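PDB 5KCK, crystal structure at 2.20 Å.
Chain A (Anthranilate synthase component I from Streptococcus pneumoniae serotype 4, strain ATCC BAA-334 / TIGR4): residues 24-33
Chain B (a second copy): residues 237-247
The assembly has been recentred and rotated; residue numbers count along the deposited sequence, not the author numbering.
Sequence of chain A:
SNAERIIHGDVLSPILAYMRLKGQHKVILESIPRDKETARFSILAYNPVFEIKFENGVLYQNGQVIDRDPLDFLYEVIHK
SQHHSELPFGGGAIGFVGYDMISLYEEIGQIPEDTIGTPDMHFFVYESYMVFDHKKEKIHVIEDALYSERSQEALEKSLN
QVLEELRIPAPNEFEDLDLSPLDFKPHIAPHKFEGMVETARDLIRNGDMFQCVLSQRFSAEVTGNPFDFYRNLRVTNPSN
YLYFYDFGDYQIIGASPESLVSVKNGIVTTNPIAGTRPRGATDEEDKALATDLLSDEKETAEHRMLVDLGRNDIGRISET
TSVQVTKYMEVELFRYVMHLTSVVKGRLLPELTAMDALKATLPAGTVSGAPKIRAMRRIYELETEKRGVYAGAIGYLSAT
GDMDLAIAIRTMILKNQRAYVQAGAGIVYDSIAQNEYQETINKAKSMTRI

Chain A (24-33) QHKVILESIP
Chain B (237-247) NPSNYLYFYDF

Two copies of the protein join here strand to strand: the chain A strand that begins at Val A27 runs antiparallel to strand 242-246 of chain B, with 177° between their N-to-C directions, 4.6 Å between axes at closest approach, and 776 Å² buried over both stretches. The register pairs Val A27 with Tyr B245, Ile A28 with Phe B244, Leu A29 with Tyr B243 and Glu A30 with Leu B242. Backbone phi/psi is extended: -124/133 at Ile A28, -133/127 at Leu A29, -135/156 at Glu A30, -123/142 at Leu B242, -159/137 at Tyr B243 and -127/107 at Phe B244.

Two pairs carry the hydrogen bonds, each closing a ring. Ile A28 N donates to Phe B244 O (2.9 Å, 166° at the hydrogen) and Phe B244 N returns to Ile A28 O (3.0 Å, 152°). Glu A30 N donates to Leu B242 O (2.7 Å, 154°), and Leu B242 N to Glu A30 O (2.9 Å, 172°). The pair between them, Leu A29 with Tyr B243, and the flanking pair, Val A27 with Tyr B245, are non-hydrogen-bonded, with CA to CA distances of 4.4 and 4.6 Å. CA-H...O contacts supplement the same carbonyls: Tyr B243 CA lies 3.1 Å from Ile A28 O, and Leu A29 CA 3.4 Å from Leu B242 O. Beyond the ladder, Ile A32 N donates to Ser B239 O (3.1 Å, 160°). Ile A32 O and Pro B238 O, 3.0 Å apart, are two acceptors and form no bond.

Side chains alternate between faces. On one, Val A27 (m) sets CB 3.9 Å from Tyr B245 CD1, while Leu A29 (t, p) brings CD1 to 4.1 Å from Tyr B243 CB. Tyr B245 (m, chi2 -2°) leads its ring end nearer chain A; Tyr B243 (p, chi2 88°) leads its end away, and its OH is hydrogen-bonded elsewhere in the structure.

The other face holds Ile A28 (m, t), Glu A30 (m, t, chi3 -96°), Leu B242 (m, t) and Phe B244 (t, chi2 92°). The apolar residues suit burial because their side chains have no polar group to satisfy. Glu A30 is buried, yet both its carboxylate oxygens are satisfied elsewhere in the structure. Its CB sits 4.1 Å from Leu B242 CB. Ile A32 (m, t) extends the apolar contact, with CD1 3.7 Å from Leu B242 CD1 and CG2 3.8 Å from Pro B238 CB.

Ser A31 (t) places OG 3.1 Å from both Asn B240 O and a water. That water donates a weak bond to Asn B240 OD1 at 3.3 Å, linking the two polar side chains.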

# COMPACT_ATOMS: atom_id res chain seq x y z
N GLN A 24 27.34 -7.69 -6.77
CA GLN A 24 28.02 -7.94 -5.51
C GLN A 24 27.44 -7.08 -4.38
O GLN A 24 26.92 -5.99 -4.62
CB GLN A 24 29.51 -7.65 -5.65
CG GLN A 24 30.22 -8.49 -6.73
CD GLN A 24 31.65 -8.03 -6.99
OE1 GLN A 24 32.35 -7.59 -6.08
NE2 GLN A 24 32.08 -8.13 -8.24
N HIS A 25 27.53 -7.60 -3.15
CA HIS A 25 27.24 -6.86 -1.91
C HIS A 25 25.88 -6.16 -1.95
O HIS A 25 25.77 -4.95 -1.76
CB HIS A 25 28.35 -5.85 -1.61
CG HIS A 25 29.72 -6.45 -1.57
ND1 HIS A 25 30.12 -7.33 -0.59
CD2 HIS A 25 30.78 -6.30 -2.40
CE1 HIS A 25 31.37 -7.69 -0.81
NE2 HIS A 25 31.79 -7.09 -1.90
N LYS A 26 24.83 -6.95 -2.20
CA LYS A 26 23.47 -6.44 -2.31
C LYS A 26 22.89 -6.10 -0.94
O LYS A 26 22.95 -6.91 -0.01
CB LYS A 26 22.59 -7.47 -3.01
CG LYS A 26 22.80 -7.57 -4.51
CD LYS A 26 22.64 -8.99 -5.03
CE LYS A 26 21.36 -9.64 -4.54
NZ LYS A 26 21.04 -10.87 -5.32
N VAL A 27 22.31 -4.91 -0.81
CA VAL A 27 21.65 -4.48 0.42
C VAL A 27 20.25 -4.00 0.07
O VAL A 27 20.00 -3.50 -1.03
CB VAL A 27 22.44 -3.37 1.16
CG1 VAL A 27 23.80 -3.89 1.63
CG2 VAL A 27 22.62 -2.11 0.29
N ILE A 28 19.33 -4.16 1.02
CA ILE A 28 17.98 -3.62 0.93
C ILE A 28 17.73 -2.76 2.15
O ILE A 28 17.96 -3.21 3.28
CB ILE A 28 16.88 -4.70 0.89
CG1 ILE A 28 17.20 -5.83 -0.04
CG2 ILE A 28 15.54 -4.07 0.45
CD1 ILE A 28 16.08 -6.87 -0.09
N LEU A 29 17.20 -1.56 1.93
CA LEU A 29 16.74 -0.67 2.99
C LEU A 29 15.37 -0.16 2.59
O LEU A 29 15.19 0.33 1.47
CB LEU A 29 17.72 0.48 3.19
CG LEU A 29 17.39 1.58 4.20
CD1 LEU A 29 17.20 1.02 5.61
CD2 LEU A 29 18.51 2.60 4.18
N GLU A 30 14.39 -0.31 3.48
CA GLU A 30 13.00 -0.03 3.14
C GLU A 30 12.34 0.78 4.24
O GLU A 30 12.74 0.73 5.41
CB GLU A 30 12.19 -1.31 2.91
CG GLU A 30 12.75 -2.23 1.86
CD GLU A 30 11.80 -3.36 1.54
OE1 GLU A 30 11.97 -4.45 2.11
OE2 GLU A 30 10.88 -3.14 0.72
N SER A 31 11.28 1.50 3.86
CA SER A 31 10.43 2.24 4.79
C SER A 31 8.99 1.85 4.49
O SER A 31 8.47 2.17 3.42
CB SER A 31 10.63 3.74 4.65
OG SER A 31 9.95 4.43 5.68
N ILE A 32 8.35 1.15 5.42
CA ILE A 32 6.98 0.66 5.21
C ILE A 32 6.10 1.04 6.40
O ILE A 32 5.86 0.20 7.28
CB ILE A 32 6.98 -0.85 4.95
CG1 ILE A 32 7.84 -1.19 3.74
CG2 ILE A 32 5.56 -1.38 4.71
CD1 ILE A 32 7.79 -2.65 3.33
N PRO A 33 5.63 2.29 6.49
CA PRO A 33 4.60 2.62 7.49
C PRO A 33 3.28 1.91 7.23
O PRO A 33 2.53 1.66 8.18
CB PRO A 33 4.44 4.13 7.32
CG PRO A 33 5.73 4.59 6.79
CD PRO A 33 6.19 3.50 5.88
N ASN B 237 6.25 -7.18 10.38
CA ASN B 237 6.75 -6.04 11.15
C ASN B 237 7.01 -4.86 10.22
O ASN B 237 8.15 -4.43 10.04
CB ASN B 237 8.03 -6.41 11.91
CG ASN B 237 7.78 -7.44 12.98
OD1 ASN B 237 7.73 -8.64 12.70
ND2 ASN B 237 7.61 -6.98 14.22
N PRO B 238 5.96 -4.29 9.64
CA PRO B 238 6.16 -3.12 8.78
C PRO B 238 6.56 -1.87 9.56
O PRO B 238 5.71 -1.10 10.02
CB PRO B 238 4.79 -2.95 8.11
CG PRO B 238 3.83 -3.54 9.09
CD PRO B 238 4.54 -4.68 9.74
N SER B 239 7.87 -1.65 9.70
CA SER B 239 8.42 -0.50 10.41
C SER B 239 8.92 0.55 9.43
O SER B 239 9.11 0.27 8.24
CB SER B 239 9.57 -0.92 11.33
OG SER B 239 9.14 -1.86 12.30
N ASN B 240 9.16 1.75 9.95
CA ASN B 240 9.83 2.79 9.16
C ASN B 240 11.19 2.34 8.67
O ASN B 240 11.73 2.96 7.74
CB ASN B 240 9.98 4.07 9.98
CG ASN B 240 8.86 5.04 9.75
OD1 ASN B 240 8.14 4.95 8.75
ND2 ASN B 240 8.71 6.00 10.66
N TYR B 241 11.76 1.29 9.27
CA TYR B 241 13.08 0.78 8.90
C TYR B 241 13.02 -0.73 8.77
O TYR B 241 12.84 -1.44 9.77
CB TYR B 241 14.13 1.18 9.93
CG TYR B 241 14.22 2.66 10.11
CD1 TYR B 241 14.96 3.44 9.23
CD2 TYR B 241 13.54 3.30 11.14
CE1 TYR B 241 15.06 4.80 9.38
CE2 TYR B 241 13.63 4.68 11.30
CZ TYR B 241 14.40 5.42 10.41
OH TYR B 241 14.50 6.78 10.53
N LEU B 242 13.17 -1.21 7.55
CA LEU B 242 13.42 -2.61 7.27
C LEU B 242 14.72 -2.70 6.48
O LEU B 242 15.00 -1.85 5.64
CB LEU B 242 12.27 -3.23 6.49
CG LEU B 242 10.99 -3.45 7.30
CD1 LEU B 242 9.79 -3.39 6.38
CD2 LEU B 242 11.06 -4.79 7.98
N TYR B 243 15.52 -3.72 6.77
CA TYR B 243 16.83 -3.79 6.13
C TYR B 243 17.35 -5.22 6.16
O TYR B 243 17.22 -5.94 7.16
CB TYR B 243 17.83 -2.83 6.79
CG TYR B 243 17.71 -2.76 8.29
CD1 TYR B 243 18.40 -3.65 9.10
CD2 TYR B 243 16.89 -1.81 8.90
CE1 TYR B 243 18.30 -3.60 10.47
CE2 TYR B 243 16.77 -1.75 10.28
CZ TYR B 243 17.48 -2.65 11.07
OH TYR B 243 17.38 -2.62 12.44
N PHE B 244 17.92 -5.62 5.02
CA PHE B 244 18.67 -6.86 4.88
C PHE B 244 20.03 -6.46 4.29
O PHE B 244 20.10 -6.06 3.12
CB PHE B 244 17.92 -7.85 3.98
CG PHE B 244 18.59 -9.18 3.81
CD1 PHE B 244 18.29 -10.24 4.67
CD2 PHE B 244 19.51 -9.40 2.79
CE1 PHE B 244 18.91 -11.49 4.52
CE2 PHE B 244 20.13 -10.65 2.63
CZ PHE B 244 19.83 -11.69 3.50
N TYR B 245 21.08 -6.50 5.10
CA TYR B 245 22.43 -6.14 4.67
C TYR B 245 23.27 -7.41 4.56
O TYR B 245 23.46 -8.11 5.55
CB TYR B 245 23.12 -5.19 5.65
CG TYR B 245 22.56 -3.79 5.75
CD1 TYR B 245 21.50 -3.36 4.95
CD2 TYR B 245 23.12 -2.87 6.64
CE1 TYR B 245 21.00 -2.06 5.06
CE2 TYR B 245 22.64 -1.58 6.75
CZ TYR B 245 21.58 -1.18 5.96
OH TYR B 245 21.11 0.11 6.08
N ASP B 246 23.80 -7.67 3.37
CA ASP B 246 24.68 -8.83 3.17
C ASP B 246 26.12 -8.33 3.10
O ASP B 246 26.55 -7.79 2.08
CB ASP B 246 24.31 -9.60 1.91
CG ASP B 246 25.09 -10.91 1.79
OD1 ASP B 246 25.97 -11.17 2.64
OD2 ASP B 246 24.84 -11.68 0.84
N PHE B 247 26.87 -8.55 4.17
CA PHE B 247 28.28 -8.19 4.19
C PHE B 247 29.18 -9.34 3.77
O PHE B 247 30.40 -9.22 3.87
CB PHE B 247 28.68 -7.67 5.58
CG PHE B 247 28.07 -6.33 5.93
CD1 PHE B 247 28.63 -5.15 5.46
CD2 PHE B 247 26.94 -6.24 6.73
CE1 PHE B 247 28.07 -3.92 5.77
CE2 PHE B 247 26.38 -5.01 7.05
CZ PHE B 247 26.95 -3.85 6.56
O HOH W 1 7.80 6.59 5.87